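Local coordinates for BH2602 protein (Bacillus halodurans, PDB 3NWZ) that binds coenzyme A and, as a hot-dog-fold member of the thioesterase superfamily, probably hydrolyses acyl-CoA thioesters, at residues Gly84-Leu89 with Ile115-Pro120. Residues are numbered along the deposited sequence; the frame is centred on the assembly and turned at random.
Sequences GITATL and IHYVKP
Thr86 meets the edge of the Tyr117 ring. Its CB lies near the ring plane, 4.2 Å from Tyr117 CE1. The Thr86 hydroxyl takes no part in this; it makes a weak hydrogen bond back to His82 O. Tyr117 has CG anti to its own carbonyl carbon (chi1 -71°), which lets the ring reach across to the first turn of the helix. There its OH is hydrogen-bonded to Gly83 O, tying the end of strand 108-117 to the start of helix 83-100. The contact belongs to the hot-dog fold, in which a long helix, the sausage, lies against a curved antiparallel sheet. The axes of helix 84-89 and strand 115-117 come within 10.2 Å and lie at 140°, nearer antiparallel than parallel. Ala87, the next residue, touches two side chains. Its CB is 3.4 Å from Ile115 CD1 and 3.9 Å from Tyr117 OH. Ile115 reaches it through an extended CG1 branch (chi2 168°), which also brings CD1 to 3.8 Å from Ala87 CA. Thr88 points away; its OG1 and N both donate to Gly84 O. Ile115 and His116 pair with an antiparallel strand of the second subunit, continuing the sheet across that interface.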
# COMPACT_ATOMS: atom_id res chain seq x y z
N GLY A 84 10.44 8.62 6.88
CA GLY A 84 11.06 7.32 7.04
C GLY A 84 11.00 6.84 8.47
O GLY A 84 10.71 5.68 8.72
N ILE A 85 11.28 7.72 9.43
CA ILE A 85 11.21 7.31 10.83
C ILE A 85 9.76 6.97 11.16
O ILE A 85 9.48 6.09 11.96
CB ILE A 85 11.72 8.42 11.78
CG1 ILE A 85 13.21 8.68 11.55
CG2 ILE A 85 11.51 8.01 13.22
CD1 ILE A 85 14.13 7.55 11.97
N THR A 86 8.82 7.67 10.52
CA THR A 86 7.41 7.40 10.76
C THR A 86 7.10 5.97 10.33
O THR A 86 6.51 5.19 11.10
CB THR A 86 6.50 8.35 9.97
OG1 THR A 86 6.84 9.71 10.27
CG2 THR A 86 5.05 8.09 10.37
N ALA A 87 7.50 5.64 9.10
CA ALA A 87 7.28 4.30 8.55
C ALA A 87 7.93 3.26 9.42
O ALA A 87 7.30 2.30 9.85
CB ALA A 87 7.85 4.23 7.17
N THR A 88 9.21 3.46 9.68
CA THR A 88 9.97 2.54 10.51
C THR A 88 9.35 2.31 11.88
O THR A 88 9.53 1.25 12.47
CB THR A 88 11.41 3.04 10.64
OG1 THR A 88 12.01 3.03 9.34
CG2 THR A 88 12.22 2.16 11.57
N LEU A 89 8.64 3.31 12.39
CA LEU A 89 7.98 3.22 13.71
C LEU A 89 6.76 2.32 13.60
O LEU A 89 6.61 1.38 14.36
CB LEU A 89 7.53 4.60 14.19
CG LEU A 89 6.92 4.70 15.59
CD1 LEU A 89 7.96 4.31 16.64
CD2 LEU A 89 6.46 6.14 15.82
N ILE A 115 1.41 2.71 3.78
CA ILE A 115 1.27 3.86 4.66
C ILE A 115 0.67 5.06 3.91
O ILE A 115 0.94 5.28 2.73
CB ILE A 115 2.65 4.23 5.23
CG1 ILE A 115 3.45 2.96 5.51
CG2 ILE A 115 2.48 4.99 6.55
CD1 ILE A 115 4.93 3.21 5.82
N HIS A 116 -0.17 5.80 4.61
CA HIS A 116 -0.82 6.98 4.07
C HIS A 116 -0.43 8.10 5.01
O HIS A 116 -0.71 8.03 6.21
CB HIS A 116 -2.35 6.79 4.06
CG HIS A 116 -2.80 5.74 3.09
ND1 HIS A 116 -3.45 6.04 1.91
CD2 HIS A 116 -2.60 4.40 3.08
CE1 HIS A 116 -3.62 4.94 1.21
NE2 HIS A 116 -3.12 3.93 1.89
N TYR A 117 0.25 9.10 4.48
CA TYR A 117 0.69 10.22 5.30
C TYR A 117 -0.45 11.20 5.39
O TYR A 117 -1.07 11.54 4.39
CB TYR A 117 1.93 10.85 4.69
CG TYR A 117 3.13 9.97 4.83
CD1 TYR A 117 3.89 9.98 6.00
CD2 TYR A 117 3.47 9.07 3.82
CE1 TYR A 117 4.97 9.10 6.17
CE2 TYR A 117 4.54 8.20 3.98
CZ TYR A 117 5.28 8.22 5.16
OH TYR A 117 6.32 7.33 5.31
N VAL A 118 -0.70 11.68 6.60
CA VAL A 118 -1.82 12.57 6.84
C VAL A 118 -1.40 13.95 7.32
O VAL A 118 -1.66 14.94 6.65
CB VAL A 118 -2.77 11.91 7.87
CG1 VAL A 118 -3.82 12.90 8.32
CG2 VAL A 118 -3.39 10.66 7.26
N LYS A 119 -0.76 13.99 8.48
CA LYS A 119 -0.31 15.24 9.06
C LYS A 119 1.17 15.16 9.41
O LYS A 119 1.69 14.08 9.73
CB LYS A 119 -1.11 15.58 10.33
CG LYS A 119 -2.51 16.12 10.06
CD LYS A 119 -3.24 16.50 11.35
CE LYS A 119 -3.57 15.28 12.18
NZ LYS A 119 -4.51 14.37 11.48
N PRO A 120 1.88 16.29 9.35
CA PRO A 120 3.30 16.36 9.66
C PRO A 120 3.56 15.86 11.07
O PRO A 120 2.92 16.31 12.01
CB PRO A 120 3.61 17.85 9.56
CG PRO A 120 2.61 18.33 8.55
CD PRO A 120 1.36 17.62 8.99